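Local coordinates for protein CupA (Streptococcus pneumoniae, PDB 4F2E) that binds copper(I) through a cupredoxin-like fold and probably serves as a copper chaperone in the copper resistance of the pneumococcus, at residues Y13-V18 with R38-R43; A7-G12 with V30-V35; P56-H61 with V72-E77. All coordinates share one frame; numbering follows the deposited sequence. Where two conformers were deposited one is given.

All three contacts belong to one cupredoxin-like fold. Contact 1 is the parallel pairing of strands 13-20 and 37-43, and the other two adjoin it. Contact 2, with its centre about 11 Å from that of contact 1, is tied to it where Gln14 NE2 bonds Val35 O at 2.8 Å. Contact 3, centred about 13 Å from contact 1, continues from it through the bond from Ile39 N to Val72 O at 2.9 Å. Contacts 2 and 3 meet directly where Ser34 OG lies 2.6 Å from Glu77 OE1. The copper(I) ions, held by Cys49, Cys86, Met88 and Met90, lie apart: the Phe41 side chain is about 12 Å from one.

Contact 1 of 3, residues Y13-V18 with R38-R43; sequences YQEIRV and RIVFDR
Glu15 and Arg38 face each other across a parallel strand pair of the cupredoxin fold, their side chains side by side and pointing the same way. Glu15 CG is anti to the backbone N (chi1 178°) and the chain stays extended beyond it, which carries the carboxylate out to the guanidinium. There OE1 takes the N-H of Arg38 NE at 2.8 Å, nearly in the guanidinium plane but on the anti side of the carboxylate; a second bond to OE1, from NH2, is weak. The two flat groups are turned 56° apart, so this is not the coplanar, two-oxygen form of the salt bridge. Tyr13 meets the aliphatic part of the same arginine, its CE1 3.8 Å from Arg38 CD. Arginine suits this place because its CD methylene packs on the ring while its NE binds the acid.

Further along the same face, Arg17 and Val40 also run side by side, and Val40 CG1 lies over one face of the guanidinium, whose strongest partner is Glu69. The other face of the sheet is apolar and buried, as befits beta-branched and aromatic residues pointing into a core. Ile39 CG2 touches both Ile16 CG2 and Val18 CG2, while Val18 CG1 rests 3.8 Å from Phe41 CE2. Phe41 and Ile39 continue inward against Phe55, on strand 52-55.

Between the two faces, five backbone bonds join the strands, with Ile16 and Val18 each giving an N-H and a C=O to the partner strand. One of the shortest runs from Val18 N to Val40 O, at 2.8 Å.

Contact 2 of 3, residues A7-G12 with V30-V35; sequences AQQKNG and VLKKSV
Ala7 N gives its hydrogen to Val30 O at 3.0 Å, the one hydrogen bond that spans the two segments, in the cupredoxin-like fold where strands 5-10 and 24-31 run parallel. Beyond it the chains part, the second through a type II turn from Lys32 to Val35.

The apolar contacts are few. Ala7 CB meets Leu31 CD1 at 4.1 Å, and Gln14 touches both residues.

Most of the remaining contact is made by Gln9 with the long aliphatic chain of Lys32. Their side chains cross obliquely, the lysine methylenes covering one face of the amide: Lys32 CD lies 3.6 Å from Gln9 CD, almost straight over it, and Lys32 CG comes equally close to the amide nitrogen NE2. A bend at chi2 (-62°) places Gln9 CD in this position. On the oxygen branch, OE1 stands 3.7 Å from Val35 CG1, a van der Waals approach to a methyl.

Three further bonds run to Gln14 of the next strand. Its OE1 accepts from both Gln9 NE2 and Lys32 N, and its NE2 donates to Val35 O.

Gln9 thus offers one face of its amide to lysine methylenes while its NE2 also bonds Gln14 OE1. The chemistry implies that direct polar pairing is slight, and that a third residue, Gln14, supplies bonds that tie both segments together.

Contact 3 of 3, residues P56-H61 with V72-E77; sequences PDFGVH and VEITPE
Phe58 and Ile74 form the close-packed part of this contact, where the turn between strands 52-55 and 60-63 of the cupredoxin-like fold folds over the end of strand 69-74. Their side chains cross at about a right angle. Ile74 CD1 sits over the centre of one face of the phenyl ring, 3.9 Å from the centroid and only 5° off the ring normal, a clear CH-pi contact. The first torsion of Ile74 (chi1 58°) sets CG1 between the backbone N and the carbonyl carbon, from where CD1 reaches over the ring, and directs the other branch, CG2, to Phe58 CB at 3.8 Å. A beta-branched residue suits this place because one arm covers the ring and the other its root.

The ring is met at its rim as well: Pro76 CA lies near the ring plane, 4.0 Å from Phe58 CE1, so isoleucine and proline bound the same phenyl group from two directions. Phe82, on strand 80-86, makes an edge-to-face pair with Phe58, and Met95 touches both Phe58 and Ile74.

Toward Val60, which is partly exposed, the packing is looser. Val60 CG2 stands 4.3 Å from Ile74 CG2. Gly59 and Val60 both face Phe55 in a G1 beta bulge, and the positive phi of Gly59 is one that glycine adopts easily. The neighbouring Asp57, Gly59 and His61 are exposed, whereas Val72 is buried against Ile53 and Phe55. At this looser end the contact comes down to two valine methyls, Val60 CG1 and Val72 CG1, 4.3 Å apart.

Contact 1 of 3, residues Y13-V18 with R38-R43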
loop_
_atom_site.group_PDB
_atom_site.type_symbol
_atom_site.label_atom_id
_atom_site.label_comp_id
_atom_site.label_asym_id
_atom_site.label_seq_id
_atom_site.Cartn_x
_atom_site.Cartn_y
_atom_site.Cartn_z
ATOM N N TYR A 13 -15.647 1.151 -3.611
ATOM C CA TYR A 13 -14.207 1.255 -3.419
ATOM C C TYR A 13 -13.531 -0.086 -3.653
ATOM O O TYR A 13 -14.184 -1.070 -3.995
ATOM C CB TYR A 13 -13.876 1.794 -2.022
ATOM C CG TYR A 13 -14.367 0.945 -0.866
ATOM C CD1 TYR A 13 -13.569 -0.054 -0.323
ATOM C CD2 TYR A 13 -15.619 1.158 -0.304
ATOM C CE1 TYR A 13 -14.012 -0.826 0.743
ATOM C CE2 TYR A 13 -16.070 0.392 0.758
ATOM C CZ TYR A 13 -15.263 -0.599 1.277
ATOM O OH TYR A 13 -15.712 -1.363 2.335
ATOM N N GLN A 14 -12.216 -0.111 -3.484
ATOM C CA GLN A 14 -11.457 -1.350 -3.543
ATOM C C GLN A 14 -10.511 -1.372 -2.359
ATOM O O GLN A 14 -10.020 -0.331 -1.937
ATOM C CB GLN A 14 -10.688 -1.472 -4.862
ATOM C CG GLN A 14 -9.650 -0.384 -5.093
ATOM C CD GLN A 14 -9.032 -0.453 -6.478
ATOM O OE1 GLN A 14 -8.832 -1.538 -7.030
ATOM N NE2 GLN A 14 -8.731 0.709 -7.053
ATOM N N GLU A 15 -10.267 -2.557 -1.818
ATOM C CA GLU A 15 -9.501 -2.675 -0.590
ATOM C C GLU A 15 -8.495 -3.806 -0.668
ATOM O O GLU A 15 -8.783 -4.880 -1.197
ATOM C CB GLU A 15 -10.441 -2.906 0.591
ATOM C CG GLU A 15 -9.738 -3.088 1.921
ATOM C CD GLU A 15 -10.719 -3.240 3.056
ATOM O OE1 GLU A 15 -11.369 -2.233 3.413
ATOM O OE2 GLU A 15 -10.855 -4.367 3.575
ATOM N N ILE A 16 -7.310 -3.557 -0.137
ATOM C CA ILE A 16 -6.319 -4.607 -0.007
ATOM C C ILE A 16 -5.604 -4.440 1.319
ATOM O O ILE A 16 -5.360 -3.318 1.771
ATOM C CB ILE A 16 -5.324 -4.602 -1.178
ATOM C CG1 ILE A 16 -4.430 -5.841 -1.115
ATOM C CG2 ILE A 16 -4.511 -3.317 -1.185
ATOM C CD1 ILE A 16 -3.758 -6.168 -2.422
ATOM N N ARG A 17 -5.292 -5.565 1.950
ATOM C CA ARG A 17 -4.637 -5.564 3.246
ATOM C C ARG A 17 -3.169 -5.928 3.092
ATOM O O ARG A 17 -2.822 -6.896 2.413
ATOM C CB ARG A 17 -5.334 -6.541 4.195
ATOM C CG ARG A 17 -6.803 -6.224 4.432
ATOM C CD ARG A 17 -7.405 -7.151 5.477
ATOM N NE ARG A 17 -6.706 -7.048 6.755
ATOM C CZ ARG A 17 -7.031 -6.190 7.717
ATOM N NH1 ARG A 17 -6.337 -6.163 8.847
ATOM N NH2 ARG A 17 -8.048 -5.357 7.548
ATOM N N VAL A 18 -2.308 -5.136 3.720
ATOM C CA VAL A 18 -0.872 -5.367 3.664
ATOM C C VAL A 18 -0.331 -5.519 5.075
ATOM O O VAL A 18 -0.516 -4.641 5.911
ATOM C CB VAL A 18 -0.146 -4.212 2.946
ATOM C CG1 VAL A 18 1.361 -4.441 2.941
ATOM C CG2 VAL A 18 -0.671 -4.060 1.529
ATOM N N ARG A 38 -8.526 1.627 -0.621
ATOM C CA ARG A 38 -8.111 1.531 0.768
ATOM C C ARG A 38 -6.994 0.504 0.831
ATOM O O ARG A 38 -7.212 -0.678 0.552
ATOM C CB ARG A 38 -9.270 1.058 1.646
ATOM C CG ARG A 38 -10.355 2.089 1.887
ATOM C CD ARG A 38 -11.593 1.450 2.508
ATOM N NE ARG A 38 -11.269 0.526 3.594
ATOM C CZ ARG A 38 -10.993 0.893 4.840
ATOM N NH1 ARG A 38 -10.986 2.178 5.169
ATOM N NH2 ARG A 38 -10.715 -0.025 5.759
ATOM N N ILE A 39 -5.794 0.954 1.173
ATOM C CA ILE A 39 -4.673 0.052 1.362
ATOM C C ILE A 39 -4.408 0.010 2.858
ATOM O O ILE A 39 -3.906 0.970 3.443
ATOM C CB ILE A 39 -3.437 0.512 0.569
ATOM C CG1 ILE A 39 -3.831 0.800 -0.884
ATOM C CG2 ILE A 39 -2.343 -0.545 0.625
ATOM C CD1 ILE A 39 -2.730 1.419 -1.718
ATOM N N VAL A 40 -4.794 -1.100 3.475
ATOM C CA VAL A 40 -4.822 -1.204 4.922
ATOM C C VAL A 40 -3.539 -1.839 5.436
ATOM O O VAL A 40 -3.318 -3.040 5.262
ATOM C CB VAL A 40 -6.027 -2.039 5.386
ATOM C CG1 VAL A 40 -6.125 -2.030 6.905
ATOM C CG2 VAL A 40 -7.307 -1.503 4.757
ATOM N N PHE A 41 -2.697 -1.030 6.070
ATOM C CA PHE A 41 -1.439 -1.516 6.616
ATOM C C PHE A 41 -1.613 -1.947 8.059
ATOM O O PHE A 41 -1.965 -1.140 8.922
ATOM C CB PHE A 41 -0.349 -0.450 6.501
ATOM C CG PHE A 41 0.105 -0.213 5.092
ATOM C CD1 PHE A 41 -0.581 0.664 4.267
ATOM C CD2 PHE A 41 1.207 -0.882 4.584
ATOM C CE1 PHE A 41 -0.174 0.875 2.967
ATOM C CE2 PHE A 41 1.619 -0.674 3.281
ATOM C CZ PHE A 41 0.931 0.204 2.472
ATOM N N ASP A 42 -1.368 -3.226 8.315
ATOM C CA ASP A 42 -1.459 -3.765 9.661
ATOM C C ASP A 42 -0.042 -3.965 10.171
ATOM O O ASP A 42 0.665 -4.859 9.705
ATOM C CB ASP A 42 -2.219 -5.089 9.643
ATOM C CG ASP A 42 -2.475 -5.635 11.028
ATOM O OD1 ASP A 42 -2.437 -4.846 11.995
ATOM O OD2 ASP A 42 -2.721 -6.852 11.149
ATOM N N ARG A 43 0.382 -3.126 11.112
ATOM C CA ARG A 43 1.778 -3.131 11.531
ATOM C C ARG A 43 2.050 -4.103 12.671
ATOM O O ARG A 43 1.487 -3.976 13.760
ATOM C CB ARG A 43 2.265 -1.733 11.912
ATOM C CG ARG A 43 3.740 -1.737 12.257
ATOM C CD ARG A 43 4.284 -0.370 12.578
ATOM N NE ARG A 43 5.699 -0.466 12.922
ATOM C CZ ARG A 43 6.437 0.547 13.357
ATOM N NH1 ARG A 43 5.894 1.746 13.512
ATOM N NH2 ARG A 43 7.721 0.359 13.639
#

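Contact 2 of 3, residues A7-G12 with V30-V35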
loop_
_atom_site.group_PDB
_atom_site.type_symbol
_atom_site.label_atom_id
_atom_site.label_comp_id
_atom_site.label_asym_id
_atom_site.label_seq_id
_atom_site.Cartn_x
_atom_site.Cartn_y
_atom_site.Cartn_z
ATOM N N ALA A 7 -6.797 -6.152 -5.342
ATOM C CA ALA A 7 -7.684 -5.584 -4.341
ATOM C C ALA A 7 -9.065 -6.204 -4.487
ATOM O O ALA A 7 -9.420 -6.712 -5.552
ATOM C CB ALA A 7 -7.760 -4.072 -4.501
ATOM N N GLN A 8 -9.834 -6.175 -3.405
ATOM C CA GLN A 8 -11.217 -6.624 -3.432
ATOM C C GLN A 8 -12.116 -5.443 -3.777
ATOM O O GLN A 8 -12.039 -4.395 -3.139
ATOM C CB GLN A 8 -11.615 -7.195 -2.070
ATOM C CG GLN A 8 -13.060 -7.664 -1.988
ATOM C CD GLN A 8 -13.471 -8.054 -0.580
ATOM O OE1 GLN A 8 -12.758 -7.781 0.389
ATOM N NE2 GLN A 8 -14.628 -8.693 -0.458
ATOM N N GLN A 9 -12.965 -5.613 -4.785
ATOM C CA GLN A 9 -13.916 -4.578 -5.173
ATOM C C GLN A 9 -15.187 -4.679 -4.338
ATOM O O GLN A 9 -15.786 -5.752 -4.251
ATOM C CB GLN A 9 -14.270 -4.716 -6.656
ATOM C CG GLN A 9 -13.064 -4.768 -7.583
ATOM C CD GLN A 9 -12.229 -3.506 -7.516
ATOM O OE1 GLN A 9 -12.762 -2.395 -7.445
ATOM N NE2 GLN A 9 -10.912 -3.670 -7.523
ATOM N N LYS A 10 -15.604 -3.570 -3.729
ATOM C CA LYS A 10 -16.845 -3.557 -2.953
ATOM C C LYS A 10 -17.300 -2.169 -2.500
ATOM O O LYS A 10 -16.488 -1.321 -2.129
ATOM C CB LYS A 10 -16.736 -4.483 -1.736
ATOM C CG LYS A 10 -15.595 -4.152 -0.790
ATOM C CD LYS A 10 -15.580 -5.106 0.397
ATOM C CE LYS A 10 -14.304 -4.966 1.207
ATOM N NZ LYS A 10 -14.280 -5.900 2.367
ATOM N N ASN A 11 -18.615 -1.965 -2.529
ATOM C CA ASN A 11 -19.260 -0.738 -2.052
ATOM C C ASN A 11 -18.643 0.580 -2.518
ATOM O O ASN A 11 -18.481 1.514 -1.727
ATOM C CB ASN A 11 -19.396 -0.754 -0.527
ATOM C CG ASN A 11 -20.395 -1.789 -0.044
ATOM O OD1 ASN A 11 -20.055 -2.677 0.733
ATOM N ND2 ASN A 11 -21.636 -1.680 -0.509
ATOM N N GLY A 12 -18.312 0.652 -3.803
ATOM C CA GLY A 12 -17.814 1.882 -4.398
ATOM C C GLY A 12 -16.343 2.148 -4.140
ATOM O O GLY A 12 -15.846 3.241 -4.402
ATOM N N VAL A 30 -2.326 -5.169 -6.952
ATOM C CA VAL A 30 -2.921 -4.795 -8.227
ATOM C C VAL A 30 -4.276 -4.136 -8.008
ATOM O O VAL A 30 -5.187 -4.739 -7.441
ATOM C CB VAL A 30 -3.073 -6.021 -9.156
ATOM C CG1 VAL A 30 -3.631 -5.594 -10.502
ATOM C CG2 VAL A 30 -1.733 -6.723 -9.333
ATOM N N LEU A 31 -4.394 -2.891 -8.460
ATOM C CA LEU A 31 -5.609 -2.108 -8.277
ATOM C C LEU A 31 -6.263 -1.752 -9.605
ATOM O O LEU A 31 -5.600 -1.695 -10.643
ATOM C CB LEU A 31 -5.304 -0.821 -7.508
ATOM C CG LEU A 31 -5.296 -0.900 -5.980
ATOM C CD1 LEU A 31 -4.327 -1.960 -5.476
ATOM C CD2 LEU A 31 -4.962 0.461 -5.387
ATOM N N LYS A 32 -7.570 -1.511 -9.559
ATOM C CA LYS A 32 -8.315 -1.063 -10.727
ATOM C C LYS A 32 -8.237 0.453 -10.873
ATOM O O LYS A 32 -8.427 1.196 -9.908
ATOM C CB LYS A 32 -9.784 -1.480 -10.635
ATOM C CG LYS A 32 -10.058 -2.942 -10.930
ATOM C CD LYS A 32 -11.556 -3.175 -11.073
ATOM C CE LYS A 32 -11.872 -4.632 -11.366
ATOM N NZ LYS A 32 -11.275 -5.081 -12.655
ATOM N N LYS A 33 -7.972 0.904 -12.094
ATOM C CA LYS A 33 -7.928 2.326 -12.387
ATOM C C LYS A 33 -9.250 3.013 -12.034
ATOM O O LYS A 33 -10.330 2.476 -12.294
ATOM C CB LYS A 33 -7.589 2.539 -13.866
ATOM C CG LYS A 33 -7.553 3.988 -14.304
ATOM C CD LYS A 33 -7.242 4.095 -15.792
ATOM C CE LYS A 33 -7.564 5.479 -16.330
ATOM N NZ LYS A 33 -7.269 5.593 -17.787
ATOM N N SER A 34 -9.148 4.190 -11.417
ATOM C CA SER A 34 -10.293 5.078 -11.188
ATOM C C SER A 34 -11.220 4.687 -10.036
ATOM O O SER A 34 -12.234 5.346 -9.805
ATOM C CB SER A 34 -11.109 5.254 -12.472
ATOM O OG SER A 34 -10.311 5.778 -13.518
ATOM N N VAL A 35 -10.880 3.627 -9.315
ATOM C CA VAL A 35 -11.692 3.198 -8.182
ATOM C C VAL A 35 -11.018 3.598 -6.873
ATOM O O VAL A 35 -9.863 3.247 -6.639
ATOM C CB VAL A 35 -11.915 1.676 -8.199
ATOM C CG1 VAL A 35 -12.714 1.244 -6.985
ATOM C CG2 VAL A 35 -12.626 1.257 -9.478
#

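Contact 3 of 3, residues P56-H61 with V72-E77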
loop_
_atom_site.group_PDB
_atom_site.type_symbol
_atom_site.label_atom_id
_atom_site.label_comp_id
_atom_site.label_asym_id
_atom_site.label_seq_id
_atom_site.Cartn_x
_atom_site.Cartn_y
_atom_site.Cartn_z
ATOM N N PRO A 56 5.221 7.786 -3.048
ATOM C CA PRO A 56 5.751 9.050 -3.576
ATOM C C PRO A 56 4.956 9.620 -4.751
ATOM O O PRO A 56 4.933 10.839 -4.924
ATOM C CB PRO A 56 7.173 8.679 -4.014
ATOM C CG PRO A 56 7.127 7.210 -4.249
ATOM C CD PRO A 56 6.157 6.666 -3.241
ATOM N N ASP A 57 4.318 8.765 -5.544
ATOM C CA ASP A 57 3.543 9.243 -6.687
ATOM C C ASP A 57 2.241 9.909 -6.273
ATOM O O ASP A 57 1.661 10.682 -7.037
ATOM C CB ASP A 57 3.255 8.099 -7.655
ATOM C CG ASP A 57 4.514 7.418 -8.126
ATOM O OD1 ASP A 57 4.746 6.260 -7.727
ATOM O OD2 ASP A 57 5.280 8.052 -8.878
ATOM N N PHE A 58 1.784 9.610 -5.062
ATOM C CA PHE A 58 0.485 10.081 -4.602
ATOM C C PHE A 58 0.581 11.115 -3.482
ATOM O O PHE A 58 -0.438 11.605 -3.002
ATOM C CB PHE A 58 -0.383 8.888 -4.188
ATOM C CG PHE A 58 -0.673 7.940 -5.317
ATOM C CD1 PHE A 58 -1.804 8.104 -6.099
ATOM C CD2 PHE A 58 0.194 6.900 -5.611
ATOM C CE1 PHE A 58 -2.070 7.244 -7.152
ATOM C CE2 PHE A 58 -0.066 6.036 -6.662
ATOM C CZ PHE A 58 -1.204 6.208 -7.430
ATOM N N GLY A 59 1.803 11.446 -3.074
ATOM C CA GLY A 59 2.021 12.466 -2.063
ATOM C C GLY A 59 1.808 12.007 -0.631
ATOM O O GLY A 59 1.721 12.826 0.285
ATOM N N VAL A 60 1.735 10.697 -0.428
ATOM C CA VAL A 60 1.508 10.148 0.904
ATOM C C VAL A 60 2.810 9.803 1.619
ATOM O O VAL A 60 3.678 9.125 1.065
ATOM C CB VAL A 60 0.629 8.884 0.846
ATOM C CG1 VAL A 60 0.496 8.263 2.231
ATOM C CG2 VAL A 60 -0.739 9.215 0.269
ATOM N N HIS A 61 2.951 10.295 2.844
ATOM C CA HIS A 61 4.015 9.854 3.738
ATOM C C HIS A 61 3.513 9.985 5.169
ATOM O O HIS A 61 3.374 11.088 5.694
ATOM C CB HIS A 61 5.344 10.591 3.490
ATOM C CG HIS A 61 5.329 12.048 3.842
ATOM N ND1 HIS A 61 4.727 13.005 3.054
ATOM C CD2 HIS A 61 5.886 12.716 4.881
ATOM C CE1 HIS A 61 4.895 14.196 3.604
ATOM N NE2 HIS A 61 5.594 14.047 4.714
ATOM N N VAL A 72 -4.073 3.799 4.012
ATOM C CA VAL A 72 -3.695 4.729 2.965
ATOM C C VAL A 72 -4.831 4.786 1.952
ATOM O O VAL A 72 -5.246 3.762 1.407
ATOM C CB VAL A 72 -2.396 4.289 2.265
ATOM C CG1 VAL A 72 -2.166 5.106 1.004
ATOM C CG2 VAL A 72 -1.216 4.419 3.213
ATOM N N GLU A 73 -5.354 5.982 1.718
ATOM C CA GLU A 73 -6.420 6.155 0.743
ATOM C C GLU A 73 -5.923 6.931 -0.464
ATOM O O GLU A 73 -5.397 8.036 -0.331
ATOM C CB GLU A 73 -7.624 6.851 1.373
ATOM C CG GLU A 73 -8.218 6.069 2.532
ATOM C CD GLU A 73 -9.434 6.739 3.122
ATOM O OE1 GLU A 73 -9.275 7.486 4.112
ATOM O OE2 GLU A 73 -10.546 6.519 2.600
ATOM N N ILE A 74 -6.072 6.326 -1.637
ATOM C CA ILE A 74 -5.723 6.966 -2.897
ATOM C C ILE A 74 -6.765 6.587 -3.937
ATOM O O ILE A 74 -7.451 5.579 -3.793
ATOM C CB ILE A 74 -4.327 6.527 -3.401
ATOM C CG1 ILE A 74 -4.270 5.008 -3.585
ATOM C CG2 ILE A 74 -3.234 6.993 -2.448
ATOM C CD1 ILE A 74 -2.979 4.516 -4.217
ATOM N N THR A 75 -6.891 7.401 -4.978
ATOM C CA THR A 75 -7.734 7.049 -6.116
ATOM C C THR A 75 -6.889 7.137 -7.379
ATOM O O THR A 75 -6.718 8.217 -7.945
ATOM C CB THR A 75 -8.964 7.970 -6.234
ATOM O OG1 THR A 75 -9.738 7.891 -5.030
ATOM C CG2 THR A 75 -9.834 7.552 -7.417
ATOM N N PRO A 76 -6.340 5.997 -7.817
ATOM C CA PRO A 76 -5.398 5.997 -8.941
ATOM C C PRO A 76 -6.099 6.164 -10.285
ATOM O O PRO A 76 -6.754 5.236 -10.755
ATOM C CB PRO A 76 -4.748 4.618 -8.844
ATOM C CG PRO A 76 -5.798 3.756 -8.221
ATOM C CD PRO A 76 -6.548 4.646 -7.263
ATOM N N GLU A 77 -5.950 7.335 -10.894
ATOM C CA GLU A 77 -6.629 7.637 -12.152
ATOM C C GLU A 77 -5.779 7.307 -13.370
ATOM O O GLU A 77 -6.218 7.472 -14.506
ATOM C CB GLU A 77 -7.041 9.108 -12.199
ATOM C CG GLU A 77 -8.177 9.460 -11.260
ATOM C CD GLU A 77 -9.466 8.746 -11.616
ATOM O OE1 GLU A 77 -9.542 8.167 -12.722
ATOM O OE2 GLU A 77 -10.402 8.763 -10.791
#